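Probable glutaminase ybaS (Escherichia coli, PDB 1U60) hydrolyses L-glutamine to L-glutamate and ammonium, as a glutaminase related in fold to the serine beta-lactamases. Local coordinates at residues Ser58-Leu64 with Thr198-Glu204; Leu40-Val46 with Met274-Ser280; Asn168-Trp173 with Ala185-Cys189. One frame throughout, in Å; residues are numbered along the deposited sequence.

Interaction 1. Residues Ser58-Leu64 with Thr198-Glu204; sequences SDYRFAL and TLLNTIE. With EDO (1,2-ethanediol), chain I.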
loop_
_atom_site.group_PDB
_atom_site.type_symbol
_atom_site.label_atom_id
_atom_site.label_comp_id
_atom_site.label_asym_id
_atom_site.label_seq_id
_atom_site.Cartn_x
_atom_site.Cartn_y
_atom_site.Cartn_z
ATOM N N SER A 58 13.613 13.337 -23.119
ATOM C CA SER A 58 14.095 12.371 -22.158
ATOM C C SER A 58 15.530 12.596 -21.638
ATOM O O SER A 58 15.946 11.918 -20.696
ATOM C CB SER A 58 13.943 10.968 -22.739
ATOM O OG SER A 58 14.751 10.800 -23.896
ATOM N N ASP A 59 16.279 13.503 -22.270
ATOM C CA ASP A 59 17.579 13.947 -21.756
ATOM C C ASP A 59 17.515 15.177 -20.834
ATOM O O ASP A 59 18.506 15.511 -20.196
ATOM C CB ASP A 59 18.509 14.264 -22.936
ATOM C CG ASP A 59 19.939 14.448 -22.517
ATOM O OD1 ASP A 59 20.580 13.431 -22.137
ATOM O OD2 ASP A 59 20.496 15.562 -22.522
ATOM N N TYR A 60 16.369 15.865 -20.788
ATOM C CA TYR A 60 16.233 17.107 -20.049
ATOM C C TYR A 60 16.320 16.837 -18.551
ATOM O O TYR A 60 15.506 16.060 -18.037
ATOM C CB TYR A 60 14.915 17.787 -20.368
ATOM C CG TYR A 60 14.862 19.184 -19.819
ATOM C CD1 TYR A 60 15.272 20.262 -20.589
ATOM C CD2 TYR A 60 14.407 19.423 -18.515
ATOM C CE1 TYR A 60 15.246 21.568 -20.078
ATOM C CE2 TYR A 60 14.351 20.724 -17.994
ATOM C CZ TYR A 60 14.773 21.788 -18.778
ATOM O OH TYR A 60 14.740 23.105 -18.306
ATOM N N ARG A 61 17.288 17.481 -17.875
ATOM C CA ARG A 61 17.552 17.194 -16.455
ATOM C C ARG A 61 16.752 18.159 -15.570
ATOM O O ARG A 61 16.883 19.391 -15.681
ATOM C CB ARG A 61 19.017 17.278 -16.148
ATOM C CG ARG A 61 19.899 16.228 -16.844
ATOM C CD ARG A 61 21.473 16.690 -17.023
ATOM N NE ARG A 61 22.217 15.699 -17.879
ATOM C CZ ARG A 61 22.306 14.446 -17.432
ATOM N NH1 ARG A 61 21.784 14.235 -16.257
ATOM N NH2 ARG A 61 22.894 13.438 -18.081
ATOM N N PHE A 62 15.899 17.568 -14.713
ATOM C CA PHE A 62 14.955 18.290 -13.852
ATOM C C PHE A 62 15.342 17.959 -12.397
ATOM O O PHE A 62 16.104 17.019 -12.137
ATOM C CB PHE A 62 13.475 17.880 -14.112
ATOM C CG PHE A 62 13.215 16.372 -14.045
ATOM C CD1 PHE A 62 13.355 15.574 -15.189
ATOM C CD2 PHE A 62 12.843 15.769 -12.868
ATOM C CE1 PHE A 62 13.157 14.226 -15.150
ATOM C CE2 PHE A 62 12.603 14.430 -12.818
ATOM C CZ PHE A 62 12.773 13.632 -13.943
ATOM N N ALA A 63 14.816 18.733 -11.449
ATOM C CA ALA A 63 15.181 18.556 -10.019
ATOM C C ALA A 63 14.558 17.300 -9.464
ATOM O O ALA A 63 13.385 17.046 -9.675
ATOM C CB ALA A 63 14.767 19.801 -9.199
ATOM N N LEU A 64 15.372 16.481 -8.831
ATOM C CA LEU A 64 14.990 15.209 -8.239
ATOM C C LEU A 64 13.924 15.401 -7.161
ATOM O O LEU A 64 12.983 14.667 -7.097
ATOM C CB LEU A 64 16.237 14.571 -7.656
ATOM C CG LEU A 64 16.117 13.151 -7.073
ATOM C CD1 LEU A 64 15.718 12.133 -8.117
ATOM C CD2 LEU A 64 17.437 12.751 -6.488
ATOM N N THR A 198 19.600 17.820 -6.544
ATOM C CA THR A 198 20.296 17.281 -7.714
ATOM C C THR A 198 19.361 17.256 -8.931
ATOM O O THR A 198 18.136 17.337 -8.785
ATOM C CB THR A 198 20.808 15.878 -7.388
ATOM O OG1 THR A 198 19.683 15.061 -7.042
ATOM C CG2 THR A 198 21.763 15.881 -6.212
ATOM N N LEU A 199 19.958 17.166 -10.112
ATOM C CA LEU A 199 19.234 17.105 -11.364
ATOM C C LEU A 199 19.440 15.775 -12.068
ATOM O O LEU A 199 20.548 15.228 -12.064
ATOM C CB LEU A 199 19.731 18.202 -12.296
ATOM C CG LEU A 199 19.694 19.652 -11.774
ATOM C CD1 LEU A 199 20.059 20.618 -12.895
ATOM C CD2 LEU A 199 18.330 20.038 -11.261
ATOM N N LEU A 200 18.351 15.205 -12.589
ATOM C CA LEU A 200 18.450 14.014 -13.416
ATOM C C LEU A 200 17.433 14.044 -14.548
ATOM O O LEU A 200 16.451 14.793 -14.482
ATOM C CB LEU A 200 18.270 12.756 -12.569
ATOM C CG LEU A 200 16.844 12.305 -12.261
ATOM C CD1 LEU A 200 16.947 10.959 -11.532
ATOM C CD2 LEU A 200 15.991 13.389 -11.485
ATOM N N ASN A 201 17.643 13.236 -15.595
ATOM C CA ASN A 201 16.703 13.182 -16.686
ATOM C C ASN A 201 15.800 11.965 -16.585
ATOM O O ASN A 201 15.901 11.163 -15.639
ATOM C CB ASN A 201 17.360 13.273 -18.057
ATOM C CG ASN A 201 18.296 12.185 -18.336
ATOM O OD1 ASN A 201 18.067 11.016 -17.974
ATOM N ND2 ASN A 201 19.416 12.532 -19.028
ATOM N N THR A 202 14.917 11.826 -17.533
ATOM C CA THR A 202 13.897 10.786 -17.421
ATOM C C THR A 202 14.517 9.387 -17.545
ATOM O O THR A 202 14.018 8.430 -16.934
ATOM C CB THR A 202 12.821 11.020 -18.440
ATOM O OG1 THR A 202 12.171 12.272 -18.141
ATOM C CG2 THR A 202 11.679 9.980 -18.357
ATOM N N ILE A 203 15.554 9.259 -18.376
ATOM C CA ILE A 203 16.252 7.984 -18.492
ATOM C C ILE A 203 16.928 7.625 -17.182
ATOM O O ILE A 203 16.930 6.469 -16.783
ATOM C CB ILE A 203 17.159 7.986 -19.732
ATOM C CG1 ILE A 203 16.245 7.839 -20.972
ATOM C CG2 ILE A 203 18.108 6.810 -19.732
ATOM C CD1 ILE A 203 16.900 8.108 -22.254
ATOM N N GLU A 204 17.563 8.612 -16.548
ATOM C CA GLU A 204 18.193 8.411 -15.254
ATOM C C GLU A 204 17.189 8.020 -14.187
ATOM O O GLU A 204 17.437 7.113 -13.405
ATOM C CB GLU A 204 18.971 9.655 -14.876
ATOM C CG GLU A 204 20.209 9.752 -15.775
ATOM C CD GLU A 204 20.906 11.121 -15.773
ATOM O OE1 GLU A 204 20.311 12.151 -15.323
ATOM O OE2 GLU A 204 22.059 11.140 -16.302
HETATM C C1 EDO I . 20.437 9.938 -22.170
HETATM O O1 EDO I . 19.524 11.060 -22.342
HETATM C C2 EDO I . 20.648 9.582 -20.699
HETATM O O2 EDO I . 21.461 10.505 -19.950
HETATM O O HOH W 1 13.996 14.242 -19.047
#

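Interaction 2. Residues Leu40-Val46 with Met274-Ser280; sequences LAAVAIV and MGIAAFS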
loop_
_atom_site.group_PDB
_atom_site.type_symbol
_atom_site.label_atom_id
_atom_site.label_comp_id
_atom_site.label_asym_id
_atom_site.label_seq_id
_atom_site.Cartn_x
_atom_site.Cartn_y
_atom_site.Cartn_z
ATOM N N LEU A 40 7.564 20.750 -21.563
ATOM C CA LEU A 40 8.497 19.627 -21.608
ATOM C C LEU A 40 7.813 18.386 -21.091
ATOM O O LEU A 40 7.108 18.451 -20.078
ATOM C CB LEU A 40 9.712 19.920 -20.775
ATOM C CG LEU A 40 10.586 21.080 -21.201
ATOM C CD1 LEU A 40 11.621 21.449 -20.121
ATOM C CD2 LEU A 40 11.249 20.745 -22.538
ATOM N N ALA A 41 8.093 17.259 -21.745
ATOM C CA ALA A 41 7.459 16.006 -21.398
ATOM C C ALA A 41 8.244 14.826 -21.952
ATOM O O ALA A 41 8.702 14.880 -23.109
ATOM C CB ALA A 41 6.079 15.983 -21.966
ATOM N N ALA A 42 8.407 13.758 -21.146
ATOM C CA ALA A 42 9.190 12.589 -21.509
ATOM C C ALA A 42 8.675 11.379 -20.789
ATOM O O ALA A 42 8.065 11.496 -19.706
ATOM C CB ALA A 42 10.656 12.801 -21.225
ATOM N N VAL A 43 8.904 10.238 -21.408
ATOM C CA VAL A 43 8.632 8.961 -20.784
ATOM C C VAL A 43 9.695 7.961 -21.239
ATOM O O VAL A 43 10.218 8.013 -22.374
ATOM C CB VAL A 43 7.212 8.477 -21.074
ATOM C CG1 VAL A 43 6.939 8.439 -22.580
ATOM C CG2 VAL A 43 6.960 7.158 -20.436
ATOM N N ALA A 44 10.074 7.067 -20.336
ATOM C CA ALA A 44 11.127 6.087 -20.631
ATOM C C ALA A 44 10.931 4.780 -19.883
ATOM O O ALA A 44 10.420 4.757 -18.791
ATOM C CB ALA A 44 12.539 6.636 -20.280
ATOM N N ILE A 45 11.472 3.706 -20.480
ATOM C CA ILE A 45 11.659 2.418 -19.861
ATOM C C ILE A 45 13.162 2.096 -19.849
ATOM O O ILE A 45 13.880 2.310 -20.822
ATOM C CB ILE A 45 10.982 1.330 -20.702
ATOM C CG1 ILE A 45 9.464 1.451 -20.685
ATOM C CG2 ILE A 45 11.437 -0.055 -20.285
ATOM C CD1 ILE A 45 8.737 0.618 -21.745
ATOM N N VAL A 46 13.626 1.587 -18.706
ATOM C CA VAL A 46 14.902 0.937 -18.620
ATOM C C VAL A 46 14.653 -0.473 -18.088
ATOM O O VAL A 46 14.122 -0.646 -17.000
ATOM C CB VAL A 46 15.882 1.692 -17.738
ATOM C CG1 VAL A 46 17.206 0.845 -17.635
ATOM C CG2 VAL A 46 16.163 3.083 -18.343
ATOM N N MET A 274 11.383 -4.068 -15.062
ATOM C CA MET A 274 11.760 -2.758 -15.598
ATOM C C MET A 274 11.453 -1.602 -14.665
ATOM O O MET A 274 10.659 -1.712 -13.736
ATOM C CB MET A 274 11.045 -2.498 -16.942
ATOM C CG MET A 274 9.529 -2.375 -16.811
ATOM S SD MET A 274 8.715 -1.870 -18.320
ATOM C CE MET A 274 9.233 -3.202 -19.407
ATOM N N GLY A 275 12.165 -0.502 -14.882
ATOM C CA GLY A 275 11.753 0.798 -14.387
ATOM C C GLY A 275 11.025 1.571 -15.459
ATOM O O GLY A 275 11.413 1.510 -16.630
ATOM N N ILE A 276 9.983 2.302 -15.061
ATOM C CA ILE A 276 9.239 3.161 -15.962
ATOM C C ILE A 276 9.225 4.527 -15.326
ATOM O O ILE A 276 8.896 4.707 -14.151
ATOM C CB ILE A 276 7.773 2.692 -16.180
ATOM C CG1 ILE A 276 7.709 1.223 -16.517
ATOM C CG2 ILE A 276 7.001 3.605 -17.219
ATOM C CD1 ILE A 276 6.253 0.601 -16.421
ATOM N N ALA A 277 9.555 5.526 -16.102
ATOM C CA ALA A 277 9.528 6.881 -15.557
ATOM C C ALA A 277 8.962 7.856 -16.563
ATOM O O ALA A 277 9.010 7.634 -17.783
ATOM C CB ALA A 277 10.882 7.318 -15.136
ATOM N N ALA A 278 8.477 8.961 -16.050
ATOM C CA ALA A 278 8.101 10.102 -16.916
ATOM C C ALA A 278 8.328 11.394 -16.221
ATOM O O ALA A 278 8.542 11.437 -15.031
ATOM C CB ALA A 278 6.635 9.964 -17.314
ATOM N N PHE A 279 8.253 12.495 -16.992
ATOM C CA PHE A 279 8.434 13.809 -16.498
ATOM C C PHE A 279 7.569 14.776 -17.258
ATOM O O PHE A 279 7.479 14.710 -18.494
ATOM C CB PHE A 279 9.920 14.171 -16.636
ATOM C CG PHE A 279 10.206 15.625 -16.789
ATOM C CD1 PHE A 279 10.060 16.495 -15.732
ATOM C CD2 PHE A 279 10.733 16.105 -17.994
ATOM C CE1 PHE A 279 10.354 17.824 -15.876
ATOM C CE2 PHE A 279 11.055 17.426 -18.155
ATOM C CZ PHE A 279 10.875 18.303 -17.099
ATOM N N SER A 280 6.914 15.645 -16.486
ATOM C CA SER A 280 6.450 16.913 -16.995
ATOM C C SER A 280 6.207 17.896 -15.841
ATOM O O SER A 280 5.606 17.487 -14.809
ATOM C CB SER A 280 5.174 16.753 -17.806
ATOM O OG SER A 280 4.959 17.974 -18.566
#

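Interaction 3. Residues Asn168-Trp173 with Ala185-Cys189; sequences NRAIAW and AMEAC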
loop_
_atom_site.group_PDB
_atom_site.type_symbol
_atom_site.label_atom_id
_atom_site.label_comp_id
_atom_site.label_asym_id
_atom_site.label_seq_id
_atom_site.Cartn_x
_atom_site.Cartn_y
_atom_site.Cartn_z
ATOM N N ASN A 168 10.682 22.898 6.812
ATOM C CA ASN A 168 11.493 21.708 7.078
ATOM C C ASN A 168 12.436 21.888 8.283
ATOM O O ASN A 168 12.723 20.911 8.992
ATOM C CB ASN A 168 12.312 21.304 5.862
ATOM C CG ASN A 168 11.527 20.554 4.819
ATOM O OD1 ASN A 168 12.005 20.435 3.664
ATOM N ND2 ASN A 168 10.327 20.118 5.132
ATOM N N ARG A 169 12.900 23.103 8.528
ATOM C CA ARG A 169 13.687 23.414 9.749
ATOM C C ARG A 169 12.862 23.139 10.972
ATOM O O ARG A 169 13.359 22.535 11.960
ATOM C CB ARG A 169 14.182 24.855 9.798
ATOM C CG ARG A 169 15.075 25.306 8.640
ATOM C CD ARG A 169 15.491 26.744 8.695
ATOM N NE ARG A 169 16.037 27.163 7.401
ATOM C CZ ARG A 169 16.702 28.302 7.203
ATOM N NH1 ARG A 169 16.973 29.141 8.215
ATOM N NH2 ARG A 169 17.122 28.607 5.995
ATOM N N ALA A 170 11.591 23.551 10.922
ATOM C CA ALA A 170 10.659 23.248 11.998
ATOM C C ALA A 170 10.489 21.747 12.231
ATOM O O ALA A 170 10.553 21.284 13.366
ATOM C CB ALA A 170 9.335 23.844 11.747
ATOM N N ILE A 171 10.227 21.015 11.145
ATOM C CA ILE A 171 10.086 19.577 11.219
ATOM C C ILE A 171 11.325 18.889 11.811
ATOM O O ILE A 171 11.197 17.980 12.651
ATOM C CB ILE A 171 9.689 18.994 9.830
ATOM C CG1 ILE A 171 8.252 19.356 9.483
ATOM C CG2 ILE A 171 9.815 17.479 9.831
ATOM C CD1 ILE A 171 7.816 18.965 8.097
ATOM N N ALA A 172 12.516 19.322 11.413
ATOM C CA ALA A 172 13.730 18.766 11.943
ATOM C C ALA A 172 13.795 18.935 13.468
ATOM O O ALA A 172 14.192 18.042 14.170
ATOM C CB ALA A 172 14.885 19.392 11.329
ATOM N N TRP A 173 13.418 20.102 13.966
ATOM C CA TRP A 173 13.436 20.339 15.393
ATOM C C TRP A 173 12.362 19.535 16.113
ATOM O O TRP A 173 12.595 19.083 17.233
ATOM C CB TRP A 173 13.320 21.864 15.704
ATOM C CG TRP A 173 14.595 22.638 15.503
ATOM C CD1 TRP A 173 14.773 23.682 14.671
ATOM C CD2 TRP A 173 15.868 22.432 16.149
ATOM N NE1 TRP A 173 16.060 24.149 14.737
ATOM C CE2 TRP A 173 16.765 23.389 15.625
ATOM C CE3 TRP A 173 16.345 21.512 17.092
ATOM C CZ2 TRP A 173 18.104 23.486 16.037
ATOM C CZ3 TRP A 173 17.658 21.604 17.511
ATOM C CH2 TRP A 173 18.529 22.571 16.975
ATOM N N ALA A 185 20.094 18.644 14.213
ATOM C CA ALA A 185 18.882 18.988 13.460
ATOM C C ALA A 185 19.220 19.768 12.187
ATOM O O ALA A 185 18.652 19.494 11.135
ATOM C CB ALA A 185 17.918 19.778 14.336
ATOM N N MET A 186 20.121 20.747 12.271
ATOM C CA MET A 186 20.357 21.598 11.120
ATOM C C MET A 186 21.233 20.866 10.086
ATOM O O MET A 186 21.025 21.047 8.913
ATOM C CB MET A 186 20.831 23.028 11.493
ATOM C CG MET A 186 19.625 23.911 12.081
ATOM S SD MET A 186 17.901 24.035 11.200
ATOM C CE MET A 186 17.050 22.636 11.889
ATOM N N GLU A 187 22.143 19.986 10.527
ATOM C CA GLU A 187 22.828 19.065 9.609
ATOM C C GLU A 187 21.862 18.198 8.812
ATOM O O GLU A 187 22.021 18.049 7.602
ATOM C CB GLU A 187 23.791 18.156 10.402
ATOM C CG GLU A 187 24.432 17.001 9.621
ATOM C CD GLU A 187 25.487 16.232 10.427
ATOM O OE1 GLU A 187 25.845 16.729 11.550
ATOM O OE2 GLU A 187 25.961 15.148 9.932
ATOM N N ALA A 188 20.915 17.572 9.497
ATOM C CA ALA A 188 19.923 16.760 8.809
ATOM C C ALA A 188 19.130 17.583 7.801
ATOM O O ALA A 188 18.876 17.140 6.676
ATOM C CB ALA A 188 18.984 16.091 9.787
ATOM N N CYS A 189 18.747 18.784 8.195
ATOM C CA CYS A 189 17.917 19.625 7.348
ATOM C C CYS A 189 18.738 20.049 6.133
ATOM O O CYS A 189 18.270 20.002 5.004
ATOM C CB CYS A 189 17.358 20.803 8.149
ATOM S SG CYS A 189 16.227 21.857 7.203
#

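Interaction 1. Residues Ser58-Leu64 with Thr198-Glu204
A short antiparallel beta ladder that runs straight into a capped helix start joins these segments; A63 lies about 6 Å, side chain to side chain, from E161, a predicted substrate-binding residue. F62 and L200 form the hydrogen-bonded pair, F62 N to L200 O at 2.8 Å and L200 N to F62 O at 2.9 Å, and L64 N reaches T198 O at 2.9 Å. Between them, A63 and L199 make a non-hydrogen-bonded pair, where the small alanine leaves room for L199 CD2, 4.1 Å from A63 CB. On the face of F62 and L200, L200 CD2 makes an off-centre CH-pi contact with the F62 ring. N201 is the N-cap of helix 202-213: its OD1 accepts from E204 N at 2.8 Å and E204 OE1 accepts from N201 N, a capping box. R61 is long enough to reach that same carboxylate in a salt bridge, NH1 to OE1 of E204 at 2.7 Å. A 1,2-ethanediol, probably from the crystallisation liquor, bonds through O2 to N201 ND2 (3.0 Å) and through O1 to D59 OD1 (2.6 Å). E204 thus serves two purposes with one carboxylate, capping its own helix and tying R61 of 58-64 to the start of helix 202-213.

Interaction 2. Residues Leu40-Val46 with Met274-Ser280
Alanines and a glycine are interspersed with larger apolar residues in strands 42-46 and 274-279, whose axes come within 4.6 Å at 169°. On one face A42, A44, A277 and G275 leave a shallow surface between the larger V46 and F279; helix 202-213 fills it, with T202 against A42 and F279, L205 against A277 and A210 against V46. F279 is the bump at one end, filling a hollow bounded by L40, Y60 and F62: its ring stacks on that of F62, and its CE2 lies 3.9 Å from L40 CB. These are adjacent strands of the five-stranded antiparallel sheet of the beta-lactamase-like fold, stitched by hydrogen bonds such as A44 N to A277 O (2.8 Å). The other face is bumpier: V43 CB meets A278 CB at 4.1 Å, the alanine suiting the close approach of the backbones, and I45 CG2 touches M274 SD at 3.8 Å. Helices 4-18 and 290-303 cover this side, V11 and V299 both packing against V43 and I45. Beyond F279, S280 OG donates to L40 O at 2.7 Å.

Interaction 3. Residues Asn168-Trp173 with Ala185-Cys189
No hydrogen bond crosses between these two helix segments; the contact is made by packing, and only 320 Å² is buried between them. Their axes pass 8.9 Å apart with 133° between the N-to-C directions. Apolar contacts gather where the backbones are nearest, at A172 and A185 (5.4 Å between CA atoms): both residues are alanines pointing at the opposing helix, whose methyl groups allow the helices to approach this closely, and A172 CB lies 4.3 Å from A185 CB. The same A172 CB also touches M186 CE at 3.9 Å and C189 CB at 4.3 Å.

Aromatic contacts form the second group. W173 offers a broad ring face, over which A185 CB makes a CH-pi contact 3.6 Å from the centroid of the six-membered ring, while M186 CE lies 3.8 Å from that of the five-membered ring. M186 SD, obliquely placed 4.8 Å from the five-membered centroid, adds a Met-aromatic contact; the flexible, unbranched methionine can fold over the indole.

Sulfur packing against the arginine makes the third. C189 SG sits 3.8 Å from R169 N and 3.9 Å from R169 CG, a compact thiol filling a small gap, and M186 SD is 4.0 Å from R169 CG. The aliphatic part of R169 thus packs here, while its NH2 bonds to Q162 O.

The segments belong to consecutive helices, 166-178 and 185-195. Helix 117-126 packs against both, through I171 on A118 and A188 on S125, and N168, a predicted substrate-binding residue, faces N117 of that helix.

From the N terminus, residues 40-46 enter the five-stranded sheet first, and interaction 2 closes the widest loop when the chain returns at 274-280, 228 residues later. Nested inside it, interaction 1 joins 58-64 to 198-204 and encloses a largely helical stretch. Innermost is interaction 3, a short-range pairing of helices 166-178 and 185-195; the second of these leads on to strand 198-200. No contacts cross. Interactions 1 and 2 touch, Y60 against L40 among other packing contacts, so the small three-stranded sheet and helix 202-213 meet the large sheet. Interaction 3 lies apart in the helical region, its centre about 32 Å from that of interaction 2.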